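Local structure of PEPTIDE N-myristoyltransferase (Saccharomyces cerevisiae, 1IIC) at residues P398-G402 and R414-G418; L340-C345 and L373-L378; T367-L373 and N409-S415; Q247-E251 and D325-R331. The protein catalyses transfer of the myristoyl group from myristoyl-CoA to the amino-terminal glycine of its protein and peptide substrates. All coordinates share one frame; numbering follows the deposited sequence.

Contact 1 of 4, residues P398-G402 and R414-G418; sequences PITGG and RSNVG
Ser415 and Asn416 both close on the backbone carbonyl of Thr400. The hydroxyl of Ser415 gives its proton to the carbonyl, Ser415 OG lying 2.7 Å from Thr400 O. The backbone N-H of Asn416 adds a second, nearly straight bond, with Asn416 N 3.2 Å from the same Thr400 O. Both donors arrive from one face of the carbonyl plane, tilted out of it. Ser415 can do this because its OG is turned anti to the backbone N (chi1 176°). From there Ser415 OG also accepts from Val417 N at 2.9 Å, forming an ST turn. These are two irregular passages of the loop that follows strand 394-395, in the C-terminal half of this acetyltransferase-like enzyme, and the ST turn bends the second passage where it meets the first. Beside these bonds, the side chains of Ile399 and Asn416 cross at about a right angle, CG2 of Ile399 pressing on CB of Asn416 at 3.2 Å. Val417 sends one methyl alongside, its CG2 4.3 Å from Ile399 CG2. Across the contact, Gly402 CA lies 3.1 Å from Arg414 O in a CA-H...O contact, while the Arg414 side chain leads away to a salt bridge with Asp370.

Contact 2 of 4, residues L340-C345 and L373-L378; sequences LKTRLC and LFLDDL
Leu340, Lys341, Leu344 and Cys345 form the face of helix 334-357 that meets Leu373, Phe374, Asp377 and Leu378. The helix is the crossover of a beta-alpha-beta unit joining the parallel strands 311-322 and 362-366, and the loop leaving the second strand folds back against it. Leu340 and Leu373 cross at about a right angle and touch by their methyls, CD1 of Leu340 to CD1 of Leu373 at 3.4 Å, tighter than usual for two carbons. Lys341 stays extended beyond CG, which carries its chain across Leu373, with Lys341 CG 3.4 Å from Leu373 O. On the exposed side its ammonium forms a salt bridge with Asp377, though the bond is weak and the placing of Asp377 OD2 is less sure. Deeper in, Phe374 slants against Leu344, whose CB sits 3.8 Å from Phe374 CD2. Cys345 brings SG to 3.8 Å from Phe374 CB.

In the next shell, Leu317 of strand 311-322 and Ile348, further along the helix, pack on Phe374, and Ile348 with Tyr349 receives Leu378. The loop makes one helix-like turn here, Leu378 N bonding back to Phe374 O at 2.9 Å, which sets the Leu378 side chain facing the helix. Its CD1 methyl ends 3.7 Å from the carbonyl oxygen of Cys345.

Contact 3 of 4, residues T367-L373 and N409-S415; sequences TSQDNTL and NDIKRRS
Arg414 bends twice on its way to Asp370, at chi2 (112°) and again at chi3, which swings the guanidinium flank round to the acid. Just after the turn that carries Asp370, Thr372 holds OG1 between its backbone N and carbonyl carbon (chi1 61°), aimed at the Asp410 carbonyl. Arg414 grips Asp370 side-on with two nitrogens on one oxygen: NE is 2.8 Å and NH2 3.1 Å from Asp370 OD2. The oxygen lies in the guanidinium plane, but the arginine stands above the carboxylate on one face of it, the two planes being 49° apart. Arg331 bonds the same OD2, so two arginines share this buried charge and probably keep it ionised. Leu373 lays a methyl over one face of the guanidinium, its CD1 3.7 Å from Arg414 NE.

The contact joins the loop between strands 362-366 and 381-392 to the long irregular region after strand 394-395. The first loop makes a type II' beta turn from Ser368 to Asn371, which presents Gln369 O to Ser415 N in a weak bond. The second is folded by an Asx turn, Asp410 OD1 accepting from Lys412 N, extended to an Asx motif by a second bond from Arg413 N. Thr372 OG1 donates to Asp410 O at 3.0 Å, from above the carbonyl plane. The side chains of Thr372 and Asn409 slide past each other in opposite directions, CG2 of Thr372 3.7 Å from CB of Asn409. A water ties the Thr372 backbone to the Asn409 side chain, donating to Thr372 O at 2.7 Å and accepting from Asn409 ND2 at 3.3 Å.

Contact 4 of 4, residues Q247-E251 and D325-R331; sequences QSRFE and DFQFKDR
Arg249 grips Asp325 end-on, NH1 and NH2 each taking one carboxylate oxygen. NH1 of Arg249 is 2.9 Å from Asp325 OD2, and NH2 of Arg249 is also 2.9 Å from Asp325 OD1. The guanidinium and carboxylate planes are only 8° apart, and both oxygens are met on their syn side, so the paired bonds hold the two groups flat against rotation. The Phe326 ring turns its edge to the same guanidinium, and Tyr246 O accepts from Arg249 NE.

Beside this firm pairing, Arg331 crosses Arg249 at about a right angle. Its extended chain brings one guanidinium face against the delta methylene of Arg249, Arg249 CD lying 3.8 Å from Arg331 NE. Phe250 stands almost perpendicular to that guanidinium, with CE2 3.7 Å from Arg331 NH2. The strongest partner of Arg331 is Asp370, beyond both segments.

The looser side is bridged by solvent: a water donates to Arg249 O at 2.7 Å and accepts from Arg331 NH1 at 2.9 Å. Two loops are tied in this way, each with a type I beta turn: Gln247 to Phe250 after helix 236-247, and Asp325 to Phe328 between strand 311-322 and helix 334-357.

Overall arrangement
The four contacts form one connected network in the C-terminal half. Contacts 1 and 3 lie closest, their centres 8 Å apart, and share Arg414 and Ser415; Thr367 OG1 also reaches Gly401 O. Contact 2 is 10 Å from contact 3 and shares Leu373 with it, while Leu340 touches Asp370, Arg414 and Asp325. Contact 4, 14 Å from both contact 1 and contact 3, joins through Arg331, whose NH2 bonds Asp370 OD2 and Ser415 O. Asp370 is thus the charged hub between three loops, flanked by helix 334-357. Myristoyl-CoA is bound in the N-terminal half, as is usual in the family; segment 414-418 leads directly to the chain's carboxyl end, whose terminal carboxylate probably serves as catalytic base, as in relatives.

Contact 1 of 4, residues P398-G402 and R414-G418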
# COMPACT_ATOMS: atom_id res chain seq x y z
N PRO A 398 0.53 -13.99 15.00
CA PRO A 398 0.80 -12.56 14.89
C PRO A 398 2.20 -12.24 14.33
O PRO A 398 3.19 -12.90 14.66
CB PRO A 398 0.59 -12.05 16.32
CG PRO A 398 0.88 -13.27 17.17
CD PRO A 398 0.22 -14.38 16.39
N ILE A 399 2.27 -11.23 13.46
CA ILE A 399 3.52 -10.81 12.83
C ILE A 399 3.86 -9.39 13.26
O ILE A 399 3.04 -8.49 13.13
CB ILE A 399 3.39 -10.85 11.31
CG1 ILE A 399 2.92 -12.24 10.87
CG2 ILE A 399 4.73 -10.51 10.67
CD1 ILE A 399 2.60 -12.33 9.38
N THR A 400 5.08 -9.20 13.78
CA THR A 400 5.53 -7.88 14.25
C THR A 400 5.22 -6.75 13.27
O THR A 400 5.47 -6.87 12.07
CB THR A 400 7.04 -7.87 14.51
OG1 THR A 400 7.71 -8.36 13.34
CG2 THR A 400 7.39 -8.74 15.71
N GLY A 401 4.72 -5.64 13.80
CA GLY A 401 4.38 -4.50 12.97
C GLY A 401 5.35 -3.34 13.09
O GLY A 401 5.15 -2.30 12.46
N GLY A 402 6.39 -3.50 13.90
CA GLY A 402 7.36 -2.44 14.08
C GLY A 402 6.95 -1.39 15.10
O GLY A 402 7.46 -0.26 15.10
N ARG A 414 11.99 -4.30 14.64
CA ARG A 414 11.49 -3.78 13.37
C ARG A 414 10.20 -4.53 13.00
O ARG A 414 9.35 -4.76 13.86
CB ARG A 414 12.56 -3.92 12.28
CG ARG A 414 13.80 -3.03 12.55
CD ARG A 414 15.04 -3.86 12.87
NE ARG A 414 15.56 -4.50 11.66
CZ ARG A 414 16.67 -5.23 11.60
NH1 ARG A 414 17.39 -5.41 12.70
NH2 ARG A 414 17.08 -5.74 10.44
N SER A 415 10.06 -4.92 11.74
CA SER A 415 8.83 -5.61 11.35
C SER A 415 9.05 -6.79 10.44
O SER A 415 10.03 -6.87 9.71
CB SER A 415 7.86 -4.64 10.66
OG SER A 415 6.70 -5.32 10.19
N ASN A 416 8.10 -7.72 10.50
CA ASN A 416 8.15 -8.90 9.68
C ASN A 416 7.12 -8.82 8.59
O ASN A 416 6.90 -9.78 7.86
CB ASN A 416 7.94 -10.15 10.54
CG ASN A 416 9.24 -10.70 11.03
OD1 ASN A 416 9.29 -11.41 12.03
ND2 ASN A 416 10.31 -10.38 10.32
N VAL A 417 6.49 -7.64 8.48
CA VAL A 417 5.52 -7.39 7.43
C VAL A 417 6.36 -6.89 6.25
O VAL A 417 6.95 -5.80 6.32
CB VAL A 417 4.51 -6.28 7.82
CG1 VAL A 417 3.59 -5.98 6.65
CG2 VAL A 417 3.68 -6.72 9.04
N GLY A 418 6.42 -7.67 5.18
CA GLY A 418 7.21 -7.29 4.03
C GLY A 418 6.41 -6.74 2.87
O GLY A 418 6.95 -6.09 1.97

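Contact 2 of 4, residues L340-C345 and L373-L378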
# COMPACT_ATOMS: atom_id res chain seq x y z
N LEU A 340 23.05 -2.42 8.10
CA LEU A 340 21.79 -2.19 7.38
C LEU A 340 21.23 -0.79 7.66
O LEU A 340 20.78 -0.10 6.74
CB LEU A 340 20.74 -3.22 7.79
CG LEU A 340 19.60 -3.65 6.84
CD1 LEU A 340 18.30 -3.72 7.62
CD2 LEU A 340 19.45 -2.72 5.65
N LYS A 341 21.27 -0.38 8.92
CA LYS A 341 20.75 0.93 9.30
C LYS A 341 21.49 2.07 8.60
O LYS A 341 20.87 3.03 8.14
CB LYS A 341 20.84 1.13 10.81
CG LYS A 341 20.34 2.50 11.18
CD LYS A 341 20.50 2.85 12.63
CE LYS A 341 19.84 4.19 12.89
NZ LYS A 341 20.30 4.82 14.15
N THR A 342 22.81 1.97 8.53
CA THR A 342 23.61 3.01 7.88
C THR A 342 23.28 3.10 6.39
O THR A 342 23.22 4.19 5.83
CB THR A 342 25.12 2.74 8.05
OG1 THR A 342 25.45 2.79 9.43
CG2 THR A 342 25.94 3.82 7.31
N ARG A 343 23.05 1.96 5.74
CA ARG A 343 22.75 1.97 4.32
C ARG A 343 21.34 2.49 4.03
O ARG A 343 21.13 3.30 3.13
CB ARG A 343 22.92 0.56 3.73
CG ARG A 343 22.92 0.52 2.22
CD ARG A 343 23.94 1.51 1.66
NE ARG A 343 24.16 1.33 0.23
CZ ARG A 343 25.00 2.06 -0.49
NH1 ARG A 343 25.70 3.04 0.08
NH2 ARG A 343 25.17 1.79 -1.78
N LEU A 344 20.37 2.03 4.81
CA LEU A 344 18.98 2.46 4.63
C LEU A 344 18.84 3.95 4.90
O LEU A 344 18.15 4.65 4.17
CB LEU A 344 18.04 1.67 5.56
CG LEU A 344 17.93 0.16 5.27
CD1 LEU A 344 16.84 -0.44 6.14
CD2 LEU A 344 17.60 -0.08 3.78
N CYS A 345 19.50 4.44 5.94
CA CYS A 345 19.44 5.87 6.22
C CYS A 345 19.99 6.64 5.02
O CYS A 345 19.51 7.72 4.71
CB CYS A 345 20.25 6.21 7.48
SG CYS A 345 19.41 5.78 9.02
N LEU A 373 14.45 1.38 11.31
CA LEU A 373 15.88 1.64 11.44
C LEU A 373 16.20 3.05 10.97
O LEU A 373 17.18 3.65 11.42
CB LEU A 373 16.72 0.64 10.62
CG LEU A 373 16.70 -0.81 11.13
CD1 LEU A 373 17.49 -1.72 10.20
CD2 LEU A 373 17.26 -0.86 12.52
N PHE A 374 15.37 3.59 10.08
CA PHE A 374 15.58 4.94 9.55
C PHE A 374 14.49 5.98 9.83
O PHE A 374 14.76 7.17 9.82
CB PHE A 374 15.83 4.88 8.04
CG PHE A 374 14.67 4.34 7.24
CD1 PHE A 374 13.54 5.13 7.00
CD2 PHE A 374 14.72 3.06 6.69
CE1 PHE A 374 12.49 4.65 6.24
CE2 PHE A 374 13.66 2.57 5.92
CZ PHE A 374 12.54 3.37 5.69
N LEU A 375 13.27 5.53 10.07
CA LEU A 375 12.15 6.45 10.30
C LEU A 375 12.45 7.69 11.16
O LEU A 375 12.32 8.81 10.67
CB LEU A 375 10.95 5.67 10.86
CG LEU A 375 9.73 5.37 9.96
CD1 LEU A 375 10.05 5.46 8.49
CD2 LEU A 375 9.16 3.99 10.32
N ASP A 376 12.84 7.50 12.41
CA ASP A 376 13.11 8.65 13.29
C ASP A 376 14.31 9.51 12.87
O ASP A 376 14.25 10.74 12.89
CB ASP A 376 13.33 8.20 14.74
CG ASP A 376 12.08 7.59 15.35
OD1 ASP A 376 10.99 8.20 15.23
OD2 ASP A 376 12.20 6.51 15.97
N ASP A 377 15.41 8.86 12.50
CA ASP A 377 16.60 9.59 12.09
C ASP A 377 16.37 10.45 10.86
O ASP A 377 17.00 11.50 10.71
CB ASP A 377 17.74 8.62 11.84
CG ASP A 377 18.16 7.88 13.09
OD1 ASP A 377 17.88 8.39 14.20
OD2 ASP A 377 18.76 6.79 12.97
N LEU A 378 15.47 10.02 9.99
CA LEU A 378 15.20 10.76 8.76
C LEU A 378 14.00 11.68 8.90
O LEU A 378 13.48 12.21 7.92
CB LEU A 378 15.02 9.78 7.60
CG LEU A 378 16.31 9.02 7.28
CD1 LEU A 378 16.11 8.13 6.05
CD2 LEU A 378 17.43 10.04 7.01

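Contact 3 of 4, residues T367-L373 and N409-S415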
# COMPACT_ATOMS: atom_id res chain seq x y z
N THR A 367 5.62 1.65 9.42
CA THR A 367 6.66 1.05 10.25
C THR A 367 6.87 -0.41 9.86
O THR A 367 7.36 -1.21 10.65
CB THR A 367 6.28 1.11 11.73
OG1 THR A 367 5.02 0.44 11.92
CG2 THR A 367 6.17 2.55 12.22
N SER A 368 6.47 -0.78 8.65
CA SER A 368 6.64 -2.15 8.18
C SER A 368 8.08 -2.36 7.72
O SER A 368 8.90 -1.45 7.82
CB SER A 368 5.69 -2.41 7.02
OG SER A 368 5.81 -1.39 6.04
N GLN A 369 8.39 -3.56 7.21
CA GLN A 369 9.72 -3.88 6.71
C GLN A 369 10.80 -3.51 7.74
O GLN A 369 10.59 -3.69 8.94
CB GLN A 369 9.96 -3.13 5.39
CG GLN A 369 8.99 -3.52 4.27
CD GLN A 369 8.55 -2.32 3.44
OE1 GLN A 369 7.90 -1.41 3.94
NE2 GLN A 369 8.92 -2.32 2.17
N ASP A 370 11.94 -3.00 7.28
CA ASP A 370 13.01 -2.59 8.19
C ASP A 370 12.98 -1.08 8.40
O ASP A 370 13.96 -0.48 8.85
CB ASP A 370 14.38 -3.01 7.63
CG ASP A 370 14.72 -4.47 7.94
OD1 ASP A 370 15.22 -5.18 7.04
OD2 ASP A 370 14.48 -4.89 9.09
N ASN A 371 11.84 -0.47 8.10
CA ASN A 371 11.67 0.98 8.20
C ASN A 371 12.05 1.67 9.52
O ASN A 371 12.58 2.79 9.50
CB ASN A 371 10.22 1.35 7.81
CG ASN A 371 9.92 1.07 6.34
OD1 ASN A 371 8.89 1.50 5.81
ND2 ASN A 371 10.81 0.34 5.68
N THR A 372 11.78 1.04 10.66
CA THR A 372 12.11 1.67 11.95
C THR A 372 13.60 1.96 12.15
O THR A 372 13.97 2.68 13.08
CB THR A 372 11.60 0.85 13.16
OG1 THR A 372 12.22 -0.45 13.16
CG2 THR A 372 10.07 0.70 13.09
N LEU A 373 14.45 1.38 11.31
CA LEU A 373 15.88 1.64 11.44
C LEU A 373 16.20 3.05 10.97
O LEU A 373 17.18 3.65 11.42
CB LEU A 373 16.72 0.64 10.62
CG LEU A 373 16.70 -0.81 11.13
CD1 LEU A 373 17.49 -1.72 10.20
CD2 LEU A 373 17.26 -0.86 12.52
N ASN A 409 8.11 3.59 17.60
CA ASN A 409 8.77 2.64 16.69
C ASN A 409 9.65 1.62 17.39
O ASN A 409 10.51 1.98 18.21
CB ASN A 409 9.62 3.39 15.65
CG ASN A 409 8.80 4.29 14.73
OD1 ASN A 409 7.64 4.00 14.42
ND2 ASN A 409 9.41 5.38 14.28
N ASP A 410 9.46 0.33 17.09
CA ASP A 410 10.30 -0.68 17.72
C ASP A 410 11.53 -0.83 16.83
O ASP A 410 11.53 -1.58 15.86
CB ASP A 410 9.58 -2.03 17.83
CG ASP A 410 10.41 -3.08 18.57
OD1 ASP A 410 11.65 -3.11 18.39
OD2 ASP A 410 9.83 -3.88 19.33
N ILE A 411 12.58 -0.11 17.18
CA ILE A 411 13.80 -0.16 16.40
C ILE A 411 14.66 -1.42 16.52
O ILE A 411 15.57 -1.63 15.71
CB ILE A 411 14.69 1.08 16.68
CG1 ILE A 411 14.96 1.23 18.18
CG2 ILE A 411 13.99 2.34 16.19
CD1 ILE A 411 15.78 0.13 18.80
N LYS A 412 14.38 -2.28 17.50
CA LYS A 412 15.21 -3.47 17.63
C LYS A 412 14.66 -4.72 16.95
O LYS A 412 15.44 -5.57 16.51
CB LYS A 412 15.52 -3.75 19.10
CG LYS A 412 14.42 -4.40 19.90
CD LYS A 412 14.77 -4.46 21.38
CE LYS A 412 14.82 -3.07 22.01
NZ LYS A 412 14.93 -3.15 23.50
N ARG A 413 13.34 -4.86 16.87
CA ARG A 413 12.74 -6.01 16.19
C ARG A 413 12.26 -5.59 14.80
O ARG A 413 12.16 -6.40 13.89
CB ARG A 413 11.55 -6.53 16.99
CG ARG A 413 11.89 -7.14 18.32
CD ARG A 413 10.61 -7.33 19.10
NE ARG A 413 10.87 -7.81 20.46
CZ ARG A 413 10.07 -7.59 21.50
NH1 ARG A 413 8.94 -6.90 21.35
NH2 ARG A 413 10.40 -8.06 22.69
N ARG A 414 11.99 -4.30 14.64
CA ARG A 414 11.49 -3.78 13.37
C ARG A 414 10.20 -4.53 13.00
O ARG A 414 9.35 -4.76 13.86
CB ARG A 414 12.56 -3.92 12.28
CG ARG A 414 13.80 -3.03 12.55
CD ARG A 414 15.04 -3.86 12.87
NE ARG A 414 15.56 -4.50 11.66
CZ ARG A 414 16.67 -5.23 11.60
NH1 ARG A 414 17.39 -5.41 12.70
NH2 ARG A 414 17.08 -5.74 10.44
N SER A 415 10.06 -4.92 11.74
CA SER A 415 8.83 -5.61 11.35
C SER A 415 9.05 -6.79 10.44
O SER A 415 10.03 -6.87 9.71
CB SER A 415 7.86 -4.64 10.66
OG SER A 415 6.70 -5.32 10.19
O HOH W 1 12.61 4.85 13.99

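Contact 4 of 4, residues Q247-E251 and D325-R331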
# COMPACT_ATOMS: atom_id res chain seq x y z
N GLN A 247 13.84 -9.64 0.75
CA GLN A 247 12.45 -9.91 1.17
C GLN A 247 12.21 -11.18 1.95
O GLN A 247 11.27 -11.26 2.75
CB GLN A 247 11.54 -10.03 -0.05
CG GLN A 247 10.79 -8.80 -0.42
CD GLN A 247 9.36 -9.13 -0.80
OE1 GLN A 247 9.09 -10.09 -1.53
NE2 GLN A 247 8.44 -8.34 -0.31
N SER A 248 13.02 -12.20 1.66
CA SER A 248 12.88 -13.50 2.29
C SER A 248 12.97 -13.43 3.81
O SER A 248 12.60 -14.38 4.49
CB SER A 248 13.95 -14.47 1.77
OG SER A 248 15.25 -14.05 2.16
N ARG A 249 13.45 -12.31 4.34
CA ARG A 249 13.57 -12.16 5.78
C ARG A 249 12.21 -11.92 6.45
O ARG A 249 12.01 -12.25 7.61
CB ARG A 249 14.49 -10.98 6.12
CG ARG A 249 13.89 -9.61 5.84
CD ARG A 249 14.94 -8.53 6.07
NE ARG A 249 16.15 -8.83 5.30
CZ ARG A 249 17.35 -8.34 5.57
NH1 ARG A 249 17.52 -7.51 6.59
NH2 ARG A 249 18.38 -8.67 4.81
N PHE A 250 11.28 -11.33 5.70
CA PHE A 250 9.96 -11.03 6.22
C PHE A 250 9.05 -12.27 6.25
O PHE A 250 9.31 -13.25 5.55
CB PHE A 250 9.34 -9.90 5.38
CG PHE A 250 10.19 -8.65 5.31
CD1 PHE A 250 10.61 -8.14 4.08
CD2 PHE A 250 10.60 -8.00 6.47
CE1 PHE A 250 11.43 -7.00 4.00
CE2 PHE A 250 11.41 -6.87 6.41
CZ PHE A 250 11.83 -6.36 5.18
N GLU A 251 8.01 -12.24 7.07
CA GLU A 251 7.10 -13.37 7.17
C GLU A 251 5.86 -13.24 6.30
O GLU A 251 5.21 -14.24 5.99
CB GLU A 251 6.71 -13.59 8.64
CG GLU A 251 7.90 -14.00 9.52
CD GLU A 251 7.52 -14.18 10.98
OE1 GLU A 251 6.60 -13.49 11.44
OE2 GLU A 251 8.16 -15.00 11.68
N ASP A 325 23.51 -6.19 4.55
CA ASP A 325 23.72 -7.15 5.64
C ASP A 325 23.79 -8.61 5.19
O ASP A 325 23.73 -9.52 6.03
CB ASP A 325 22.64 -6.97 6.73
CG ASP A 325 21.28 -7.56 6.34
OD1 ASP A 325 21.16 -8.20 5.27
OD2 ASP A 325 20.32 -7.37 7.13
N PHE A 326 23.93 -8.83 3.89
CA PHE A 326 24.00 -10.19 3.34
C PHE A 326 25.26 -10.93 3.81
O PHE A 326 25.44 -12.11 3.53
CB PHE A 326 24.01 -10.16 1.81
CG PHE A 326 22.67 -9.93 1.19
CD1 PHE A 326 22.48 -10.15 -0.18
CD2 PHE A 326 21.59 -9.49 1.95
CE1 PHE A 326 21.24 -9.93 -0.77
CE2 PHE A 326 20.34 -9.27 1.36
CZ PHE A 326 20.16 -9.50 -0.00
N GLN A 327 26.12 -10.21 4.51
CA GLN A 327 27.37 -10.77 4.99
C GLN A 327 27.18 -11.49 6.32
O GLN A 327 27.94 -12.38 6.68
CB GLN A 327 28.37 -9.63 5.15
CG GLN A 327 29.79 -10.03 5.39
CD GLN A 327 30.62 -8.83 5.78
OE1 GLN A 327 30.45 -7.73 5.22
NE2 GLN A 327 31.53 -9.02 6.73
N PHE A 328 26.15 -11.09 7.07
CA PHE A 328 25.88 -11.70 8.36
C PHE A 328 24.78 -12.74 8.18
O PHE A 328 23.91 -12.60 7.33
CB PHE A 328 25.45 -10.63 9.37
CG PHE A 328 26.36 -9.43 9.40
CD1 PHE A 328 26.31 -8.46 8.40
CD2 PHE A 328 27.32 -9.30 10.40
CE1 PHE A 328 27.20 -7.38 8.39
CE2 PHE A 328 28.22 -8.22 10.40
CZ PHE A 328 28.16 -7.27 9.39
N LYS A 329 24.84 -13.80 8.98
CA LYS A 329 23.84 -14.86 8.88
C LYS A 329 22.53 -14.46 9.55
O LYS A 329 21.46 -14.65 8.97
CB LYS A 329 24.37 -16.15 9.51
N ASP A 330 22.63 -13.89 10.75
CA ASP A 330 21.47 -13.50 11.52
C ASP A 330 21.08 -12.03 11.38
O ASP A 330 21.82 -11.13 11.79
CB ASP A 330 21.71 -13.82 13.00
N ARG A 331 19.91 -11.80 10.79
CA ARG A 331 19.38 -10.46 10.58
C ARG A 331 19.44 -9.58 11.83
O ARG A 331 19.70 -8.38 11.75
CB ARG A 331 17.92 -10.57 10.11
CG ARG A 331 17.15 -9.26 10.10
CD ARG A 331 15.67 -9.51 9.82
NE ARG A 331 14.88 -8.29 9.83
CZ ARG A 331 13.55 -8.26 9.77
NH1 ARG A 331 12.86 -9.39 9.69
NH2 ARG A 331 12.91 -7.09 9.78
O HOH W 2 13.56 -12.16 9.81